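Local coordinates for protein putative N-acetylmuramoyl-L-alanine amidase,autolysin cwp6 (Peptoclostridium difficile, PDB 5J72) that probably cleaves the amide bond between N-acetylmuramic acid and L-alanine in peptidoglycan as a zinc-dependent autolysin, and carries CWB2 modules that anchor it to the cell wall, at residues 139-144 and 186-191; 158-163 and 182-187. All coordinates share one frame; numbering follows the deposited sequence.

Contact 1: residues 139-144 and 186-191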
loop_
_atom_site.group_PDB
_atom_site.type_symbol
_atom_site.label_atom_id
_atom_site.label_comp_id
_atom_site.label_asym_id
_atom_site.label_seq_id
_atom_site.Cartn_x
_atom_site.Cartn_y
_atom_site.Cartn_z
ATOM N N THR A 139 9.070 -19.613 2.635
ATOM C CA THR A 139 9.337 -18.963 1.365
ATOM C C THR A 139 8.037 -18.398 0.793
ATOM O O THR A 139 6.951 -18.592 1.368
ATOM C CB THR A 139 9.951 -19.951 0.356
ATOM O OG1 THR A 139 8.913 -20.761 -0.196
ATOM C CG2 THR A 139 10.979 -20.914 1.018
ATOM N N ARG A 140 8.167 -17.724 -0.330
ATOM C CA ARG A 140 7.051 -17.147 -1.016
ATOM C C ARG A 140 5.968 -18.250 -1.304
ATOM O O ARG A 140 4.776 -17.931 -1.282
ATOM C CB ARG A 140 7.531 -16.540 -2.332
ATOM C CG ARG A 140 8.228 -17.547 -3.253
ATOM C CD ARG A 140 8.981 -16.818 -4.445
ATOM N NE ARG A 140 9.971 -15.891 -3.873
ATOM C CZ ARG A 140 10.517 -14.855 -4.498
ATOM N NH1 ARG A 140 10.234 -14.609 -5.772
ATOM N NH2 ARG A 140 11.318 -14.032 -3.842
ATOM N N PHE A 141 6.382 -19.486 -1.595
ATOM C CA PHE A 141 5.419 -20.575 -1.887
ATOM C C PHE A 141 4.559 -20.852 -0.654
ATOM O O PHE A 141 3.358 -20.970 -0.806
ATOM C CB PHE A 141 6.153 -21.883 -2.282
ATOM C CG PHE A 141 6.905 -21.699 -3.554
ATOM C CD1 PHE A 141 6.285 -21.891 -4.779
ATOM C CD2 PHE A 141 8.237 -21.268 -3.540
ATOM C CE1 PHE A 141 6.968 -21.654 -5.980
ATOM C CE2 PHE A 141 8.918 -21.034 -4.741
ATOM C CZ PHE A 141 8.280 -21.225 -5.952
ATOM N N GLU A 142 5.186 -20.976 0.567
ATOM C CA GLU A 142 4.390 -21.246 1.753
ATOM C C GLU A 142 3.595 -20.042 2.144
ATOM O O GLU A 142 2.517 -20.207 2.723
ATOM C CB GLU A 142 5.238 -21.675 2.971
ATOM C CG GLU A 142 5.930 -23.016 2.790
ATOM C CD GLU A 142 7.207 -22.909 1.976
ATOM O OE1 GLU A 142 7.762 -21.800 1.824
ATOM O OE2 GLU A 142 7.652 -23.944 1.466
ATOM N N THR A 143 4.106 -18.825 1.876
ATOM C CA THR A 143 3.316 -17.647 2.216
ATOM C C THR A 143 2.025 -17.634 1.332
ATOM O O THR A 143 0.960 -17.318 1.875
ATOM C CB THR A 143 4.144 -16.358 2.010
ATOM O OG1 THR A 143 5.026 -16.288 3.104
ATOM C CG2 THR A 143 3.279 -15.061 2.034
ATOM N N ALA A 144 2.134 -17.973 0.029
ATOM C CA ALA A 144 0.937 -17.990 -0.827
ATOM C C ALA A 144 -0.086 -19.034 -0.255
ATOM O O ALA A 144 -1.301 -18.808 -0.281
ATOM C CB ALA A 144 1.303 -18.344 -2.252
ATOM N N LEU A 186 1.851 -20.526 -6.331
ATOM C CA LEU A 186 3.049 -20.385 -7.152
ATOM C C LEU A 186 3.694 -21.683 -7.620
ATOM O O LEU A 186 3.739 -22.670 -6.881
ATOM C CB LEU A 186 4.099 -19.623 -6.285
ATOM C CG LEU A 186 3.592 -18.277 -5.748
ATOM C CD1 LEU A 186 4.628 -17.662 -4.839
ATOM C CD2 LEU A 186 3.219 -17.354 -6.894
ATOM N N ALA A 187 4.227 -21.632 -8.850
ATOM C CA ALA A 187 4.906 -22.758 -9.483
ATOM C C ALA A 187 6.353 -22.346 -9.880
ATOM O O ALA A 187 6.704 -21.161 -9.827
ATOM C CB ALA A 187 4.187 -23.099 -10.762
ATOM N N ASN A 188 7.156 -23.357 -10.250
ATOM C CA ASN A 188 8.472 -23.162 -10.829
ATOM C C ASN A 188 8.220 -23.418 -12.298
ATOM O O ASN A 188 7.120 -23.858 -12.672
ATOM C CB ASN A 188 9.471 -24.130 -10.247
ATOM C CG ASN A 188 9.846 -23.697 -8.860
ATOM O OD1 ASN A 188 10.167 -22.518 -8.658
ATOM N ND2 ASN A 188 9.852 -24.540 -7.854
ATOM N N LYS A 189 9.195 -23.170 -13.166
ATOM C CA LYS A 189 8.911 -23.368 -14.583
ATOM C C LYS A 189 8.571 -24.799 -14.939
ATOM O O LYS A 189 7.707 -25.027 -15.808
ATOM C CB LYS A 189 10.152 -22.956 -15.441
ATOM C CG LYS A 189 9.876 -23.084 -16.923
ATOM C CD LYS A 189 11.148 -22.914 -17.753
ATOM C CE LYS A 189 10.768 -23.020 -19.205
ATOM N NZ LYS A 189 11.973 -23.012 -20.080
ATOM N N ASP A 190 9.236 -25.767 -14.297
ATOM C CA ASP A 190 8.993 -27.163 -14.678
ATOM C C ASP A 190 8.475 -28.060 -13.546
ATOM O O ASP A 190 8.381 -29.268 -13.733
ATOM C CB ASP A 190 10.324 -27.759 -15.250
ATOM C CG ASP A 190 10.784 -27.026 -16.495
ATOM O OD1 ASP A 190 9.974 -26.885 -17.433
ATOM O OD2 ASP A 190 11.947 -26.574 -16.521
ATOM N N ASP A 191 8.145 -27.502 -12.383
ATOM C CA ASP A 191 7.636 -28.311 -11.258
ATOM C C ASP A 191 6.813 -27.454 -10.297
ATOM O O ASP A 191 6.820 -26.223 -10.423
ATOM C CB ASP A 191 8.804 -28.889 -10.443
ATOM C CG ASP A 191 9.625 -27.814 -9.692
ATOM O OD1 ASP A 191 10.629 -27.330 -10.259
ATOM O OD2 ASP A 191 9.249 -27.451 -8.542
HETATM O O HOH W 1 2.330 -21.645 -3.516
#
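The first turn of helix 140-151 rests here on the end of edge strand 184-187 and the loop that follows it. F141 and L186 carry the packing. The F141 side chain leaves the helix with CG anti to the carbonyl carbon (chi1 -64°), and its ring reaches the strand. L186 CB sits off the ring plane beside CD1 and CE1, 3.5 Å from F141 CD1. The ring edge itself meets two backbone oxygens close to the ring plane: L186 O, 3.4 Å from F141 CD1, and A187 O beside F141 CE1. L186 O also accepts a hydrogen bond from T196 OG1. At the tip, F141 CZ comes within 3.5 Å of N188 OD1. The N188 amide is held by D191, since N188 ND2 donates an almost straight bond to D191 OD2 at 3.1 Å. L186 points at the helix. Its CD1 reaches R140 O at 3.6 Å, and its CG packs on A144 CB at 4.2 Å. V375 and T379 of helix 375-387 touch L186 as well. The helix start is a capping box inside the CWB2 module. T139 is the N-cap, and its OG1 accepts from F141 N. In return E142 OE1 accepts from T139 N through its anti lone pair. T139 OG1 also donates to E142 OE1 at 2.5 Å, so this oxygen takes two bonds from one residue. R140 lays its aliphatic CG over L186 CD1 and sends NH1 to G164 O. One water links the two backbones, donating to F141 O and accepting from L186 N at 3.1 Å.

Contact 2: residues 158-163 and 182-187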
loop_
_atom_site.group_PDB
_atom_site.type_symbol
_atom_site.label_atom_id
_atom_site.label_comp_id
_atom_site.label_asym_id
_atom_site.label_seq_id
_atom_site.Cartn_x
_atom_site.Cartn_y
_atom_site.Cartn_z
ATOM N N LYS A 158 -11.489 -22.694 -8.639
ATOM C CA LYS A 158 -10.401 -22.272 -9.528
ATOM C C LYS A 158 -9.185 -21.840 -8.705
ATOM O O LYS A 158 -9.341 -21.352 -7.564
ATOM C CB LYS A 158 -10.794 -21.062 -10.375
ATOM C CG LYS A 158 -11.903 -21.375 -11.400
ATOM C CD LYS A 158 -12.321 -20.056 -12.159
ATOM C CE LYS A 158 -12.858 -20.324 -13.548
ATOM N NZ LYS A 158 -14.150 -20.962 -13.463
ATOM N N VAL A 159 -8.004 -22.037 -9.247
ATOM C CA VAL A 159 -6.752 -21.580 -8.661
ATOM C C VAL A 159 -5.958 -20.967 -9.799
ATOM O O VAL A 159 -5.855 -21.588 -10.869
ATOM C CB VAL A 159 -5.890 -22.702 -7.994
ATOM C CG1 VAL A 159 -4.564 -22.120 -7.443
ATOM C CG2 VAL A 159 -6.684 -23.379 -6.845
ATOM N N VAL A 160 -5.379 -19.772 -9.568
ATOM C CA VAL A 160 -4.523 -19.143 -10.560
ATOM C C VAL A 160 -3.105 -19.496 -10.200
ATOM O O VAL A 160 -2.710 -19.467 -9.032
ATOM C CB VAL A 160 -4.748 -17.626 -10.582
ATOM C CG1 VAL A 160 -3.689 -16.909 -11.514
ATOM C CG2 VAL A 160 -6.167 -17.366 -11.058
ATOM N N ILE A 161 -2.295 -19.810 -11.208
ATOM C CA ILE A 161 -0.907 -20.151 -10.897
ATOM C C ILE A 161 0.017 -19.212 -11.704
ATOM O O ILE A 161 -0.253 -18.963 -12.870
ATOM C CB ILE A 161 -0.690 -21.610 -11.410
ATOM C CG1 ILE A 161 -1.361 -22.645 -10.437
ATOM C CG2 ILE A 161 0.827 -21.843 -11.497
ATOM C CD1 ILE A 161 -0.492 -22.937 -9.224
ATOM N N VAL A 162 1.039 -18.735 -11.078
ATOM C CA VAL A 162 2.031 -17.822 -11.687
ATOM C C VAL A 162 3.356 -18.430 -11.299
ATOM O O VAL A 162 3.451 -19.075 -10.277
ATOM C CB VAL A 162 1.842 -16.433 -11.024
ATOM C CG1 VAL A 162 3.079 -15.588 -11.187
ATOM C CG2 VAL A 162 0.576 -15.756 -11.628
ATOM N N ASN A 163 4.370 -18.236 -12.125
ATOM C CA ASN A 163 5.712 -18.681 -11.788
ATOM C C ASN A 163 6.207 -17.844 -10.652
ATOM O O ASN A 163 6.252 -16.610 -10.814
ATOM C CB ASN A 163 6.617 -18.469 -13.009
ATOM C CG ASN A 163 8.060 -18.877 -12.750
ATOM O OD1 ASN A 163 8.618 -18.628 -11.676
ATOM N ND2 ASN A 163 8.720 -19.573 -13.712
ATOM N N ALA A 182 -10.585 -16.416 -6.617
ATOM C CA ALA A 182 -9.623 -17.495 -6.501
ATOM C C ALA A 182 -8.293 -17.017 -5.952
ATOM O O ALA A 182 -7.938 -15.866 -6.146
ATOM C CB ALA A 182 -9.340 -18.033 -7.905
ATOM N N PRO A 183 -7.568 -17.887 -5.271
ATOM C CA PRO A 183 -6.267 -17.495 -4.785
ATOM C C PRO A 183 -5.205 -17.699 -5.917
ATOM O O PRO A 183 -5.459 -18.432 -6.906
ATOM C CB PRO A 183 -5.982 -18.497 -3.661
ATOM C CG PRO A 183 -6.666 -19.781 -4.157
ATOM C CD PRO A 183 -7.969 -19.250 -4.830
ATOM N N ILE A 184 -4.049 -17.090 -5.739
ATOM C CA ILE A 184 -2.956 -17.290 -6.657
ATOM C C ILE A 184 -1.937 -18.157 -5.873
ATOM O O ILE A 184 -1.526 -17.804 -4.753
ATOM C CB ILE A 184 -2.308 -15.953 -7.027
ATOM C CG1 ILE A 184 -3.254 -15.173 -7.964
ATOM C CG2 ILE A 184 -0.875 -16.243 -7.602
ATOM C CD1 ILE A 184 -2.862 -13.667 -8.233
ATOM N N LEU A 185 -1.562 -19.302 -6.435
ATOM C CA LEU A 185 -0.508 -20.104 -5.807
ATOM C C LEU A 185 0.710 -20.067 -6.789
ATOM O O LEU A 185 0.556 -19.683 -7.941
ATOM C CB LEU A 185 -0.893 -21.610 -5.590
ATOM C CG LEU A 185 -2.029 -21.777 -4.569
ATOM C CD1 LEU A 185 -2.414 -23.283 -4.464
ATOM C CD2 LEU A 185 -1.663 -21.168 -3.172
ATOM N N LEU A 186 1.851 -20.526 -6.331
ATOM C CA LEU A 186 3.049 -20.385 -7.152
ATOM C C LEU A 186 3.694 -21.683 -7.620
ATOM O O LEU A 186 3.739 -22.670 -6.881
ATOM C CB LEU A 186 4.099 -19.623 -6.285
ATOM C CG LEU A 186 3.592 -18.277 -5.748
ATOM C CD1 LEU A 186 4.628 -17.662 -4.839
ATOM C CD2 LEU A 186 3.219 -17.354 -6.894
ATOM N N ALA A 187 4.227 -21.632 -8.850
ATOM C CA ALA A 187 4.906 -22.758 -9.483
ATOM C C ALA A 187 6.353 -22.346 -9.880
ATOM O O ALA A 187 6.704 -21.161 -9.827
ATOM C CB ALA A 187 4.187 -23.099 -10.762
#
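Strands 158-163 and 184-187 run parallel, in register as the pairs V160-I184, I161-L185, V162-L186 and N163-A187. Their short axes cross at -38°, a clear twist. Backbone bonds alternate along the ladder. V160 N donates to P183 O at 3.0 Å, and L185 N donates to V160 O at 2.8 Å. Both run nearly along the C=O axis of the acceptor. V162 N donates to L185 O, but this bond is weak at 3.3 Å. A187 N closes the ladder with V162 O at 3.0 Å. Three of the four acceptors, V160 O, L185 O and V162 O, each also receive a CA-H...O contact, from I184 CA, I161 CA and L186 CA in turn. N163 CA makes another to A187 O, and A187 also has a backbone hydrogen bond with G164. Between these bonds, the backbone of V159 and I161 faces the other way and pairs with strand 207-211. K158 O accepts from S156 OG. The N163 side chain turns off the ladder, with CG anti to the backbone N (chi1 179°). Its OD1 accepts from E165 N, and its ND2 donates to S216 O. On one face V160 and I184 lie side by side, pointing the same way, against A177 of helix 174-180. On the other face V159 CG1 packs 3.8 Å from L185 CG, crossing obliquely. Next to them I161 CD1 meets L185 CB, and I161 CG2 meets A187 CB at 3.7 Å. With helix 174-180 between its strands in sequence, the pair is a beta-alpha-beta unit at the edge of this CWB2 module's four-stranded parallel sheet, order 2-1-3-4.

How the contacts relate
Contacts 1 and 2 have centres about 9 Å apart and share L186 and A187 of strand 184-187. Contact 2 ties this edge strand into the parallel sheet. Contact 1 packs the start of helix 140-151 against the same strand. That helix directly precedes strand 158-163 in the chain. The contacts also touch each other: A144 CB is 3.8 Å from I184 O, and A144 O is 3.7 Å from L185 CD2. N163 ND2 lies 3.7 Å from K189 N, at the C-terminal end of both strands. Contact 1 is away from the annotated sites. At contact 2 the P183 side chain is about 8 Å from a bound calcium ion.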